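Local coordinates for protein type II restriction enzyme SfiI (PDB 2EZV) that recognises the double-stranded sequence GGCCNNNNNGGCC as a tetramer and cleaves the DNA within it to leave 5'-phosphate ends, at residues 57-62 against 78-83. Sequence-based numbering, arbitrary orientation.
Sequences ITQYAL and IDYKRV. With CA (calcium ion), chain F.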
# COMPACT_ATOMS: atom_id res chain seq x y z
N ILE D 57 13.61 8.19 -9.56
CA ILE D 57 14.34 7.97 -8.32
C ILE D 57 13.55 8.61 -7.18
O ILE D 57 13.25 7.96 -6.17
CB ILE D 57 15.73 8.65 -8.32
CG1 ILE D 57 16.58 8.17 -9.50
CG2 ILE D 57 16.44 8.36 -7.02
CD1 ILE D 57 17.16 6.80 -9.33
N THR D 58 13.23 9.88 -7.36
CA THR D 58 12.48 10.66 -6.39
C THR D 58 11.18 9.96 -6.00
O THR D 58 10.86 9.83 -4.82
CB THR D 58 12.12 12.05 -6.95
OG1 THR D 58 13.32 12.79 -7.19
CG2 THR D 58 11.24 12.81 -5.97
N GLN D 59 10.42 9.54 -7.01
CA GLN D 59 9.17 8.86 -6.76
C GLN D 59 9.33 7.58 -5.95
O GLN D 59 8.63 7.38 -4.96
CB GLN D 59 8.45 8.53 -8.07
CG GLN D 59 7.25 7.62 -7.85
CD GLN D 59 6.48 7.30 -9.11
OE1 GLN D 59 5.70 6.36 -9.14
NE2 GLN D 59 6.67 8.10 -10.15
N TYR D 60 10.25 6.71 -6.37
CA TYR D 60 10.47 5.44 -5.68
C TYR D 60 10.94 5.67 -4.26
O TYR D 60 10.58 4.92 -3.35
CB TYR D 60 11.49 4.59 -6.43
CG TYR D 60 11.01 4.10 -7.78
CD1 TYR D 60 11.91 3.91 -8.83
CD2 TYR D 60 9.67 3.80 -8.00
CE1 TYR D 60 11.49 3.44 -10.07
CE2 TYR D 60 9.24 3.32 -9.23
CZ TYR D 60 10.15 3.15 -10.26
OH TYR D 60 9.73 2.68 -11.49
N ALA D 61 11.75 6.70 -4.08
CA ALA D 61 12.27 7.03 -2.77
C ALA D 61 11.16 7.52 -1.83
O ALA D 61 11.08 7.08 -0.69
CB ALA D 61 13.36 8.11 -2.89
N LEU D 62 10.31 8.41 -2.34
CA LEU D 62 9.25 9.02 -1.53
C LEU D 62 7.91 8.31 -1.37
O LEU D 62 7.30 8.40 -0.30
CB LEU D 62 8.97 10.45 -2.01
CG LEU D 62 10.09 11.44 -2.33
CD1 LEU D 62 9.59 12.85 -2.05
CD2 LEU D 62 11.33 11.16 -1.52
N ILE D 78 3.71 19.02 -12.06
CA ILE D 78 4.55 18.70 -10.91
C ILE D 78 4.79 17.19 -10.94
O ILE D 78 3.86 16.40 -11.10
CB ILE D 78 3.87 19.14 -9.60
CG1 ILE D 78 3.82 20.67 -9.57
CG2 ILE D 78 4.66 18.62 -8.40
CD1 ILE D 78 3.31 21.28 -8.27
N ASP D 79 6.05 16.81 -10.79
CA ASP D 79 6.47 15.41 -10.82
C ASP D 79 5.81 14.48 -9.82
O ASP D 79 5.24 13.47 -10.19
CB ASP D 79 7.99 15.33 -10.63
CG ASP D 79 8.76 16.13 -11.67
OD1 ASP D 79 8.49 15.96 -12.87
OD2 ASP D 79 9.64 16.93 -11.28
N TYR D 80 5.90 14.82 -8.54
CA TYR D 80 5.34 13.98 -7.48
C TYR D 80 4.36 14.79 -6.63
O TYR D 80 4.70 15.85 -6.12
CB TYR D 80 6.49 13.46 -6.62
CG TYR D 80 6.08 12.51 -5.52
CD1 TYR D 80 6.11 11.13 -5.72
CD2 TYR D 80 5.66 12.99 -4.28
CE1 TYR D 80 5.73 10.25 -4.72
CE2 TYR D 80 5.28 12.12 -3.27
CZ TYR D 80 5.32 10.75 -3.49
OH TYR D 80 4.97 9.89 -2.48
N LYS D 81 3.13 14.28 -6.49
CA LYS D 81 2.12 14.99 -5.71
C LYS D 81 1.18 14.01 -5.00
O LYS D 81 0.87 12.96 -5.53
CB LYS D 81 1.31 15.92 -6.61
N ARG D 82 0.74 14.38 -3.81
CA ARG D 82 -0.17 13.56 -3.04
C ARG D 82 -0.92 14.43 -2.05
O ARG D 82 -0.31 15.24 -1.36
CB ARG D 82 0.58 12.46 -2.26
CG ARG D 82 1.20 11.34 -3.11
CD ARG D 82 0.16 10.53 -3.90
NE ARG D 82 0.80 9.44 -4.64
CZ ARG D 82 0.17 8.59 -5.45
NH1 ARG D 82 -1.14 8.69 -5.65
NH2 ARG D 82 0.86 7.64 -6.07
N VAL D 83 -2.24 14.28 -2.00
CA VAL D 83 -3.07 15.01 -1.05
C VAL D 83 -3.16 14.03 0.12
O VAL D 83 -3.56 12.88 -0.07
CB VAL D 83 -4.49 15.27 -1.61
CG1 VAL D 83 -5.31 16.11 -0.61
CG2 VAL D 83 -4.40 15.97 -2.97
CA CA F . 10.89 18.64 -12.82
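With chi1 at -176° the side chain of Y80 extends on the far side of CA-CB from its backbone N, and a chi2 of 94° sets the turn of the ring; the phenol thereby reaches from strand 80-86 to the last turn of helix 49-62, where the CB of L62 lies over one ring face. That carbon makes a CH-pi contact, 4.3 Å from the centroid of the Y80 ring and 23° off its normal. It is shifted toward the rim, and its closest ring atom is Y80 CZ, at 4.0 Å from L62 CB. One turn earlier in the helix, Q59 meets the ring through its CA, which comes obliquely to 3.9 Å from Y80 CD1, with Q59 CB a little farther from the same ring atom. Q59 and L62 thus take different parts of the ring, CD1 for the first and the hydroxyl end for the second, where Y80 OH sits 3.5 Å from L62 C. That hydroxyl has its polar partner just past the helix end, in a hydrogen bond with E66 OE1.

The backbone of Y80 pairs with V99 on strand 93-104, so the contact packs helix 49-62 against strand 80-86 of the central sheet of this PDDEXK-clan nuclease. On the helix, T58 reaches the same sheet through V99 and V161. Directly before Y80, D79 sends OD2 to the calcium ion at 2.6 Å, where D100 OD1 and A101 O also bind.

Across the two segments the contact is van der Waals and CH-pi in character, without hydrogen bonds. A buried ring packed on one face by L62 CB and bonded at its hydroxyl to E66 should have little freedom to flip or swing.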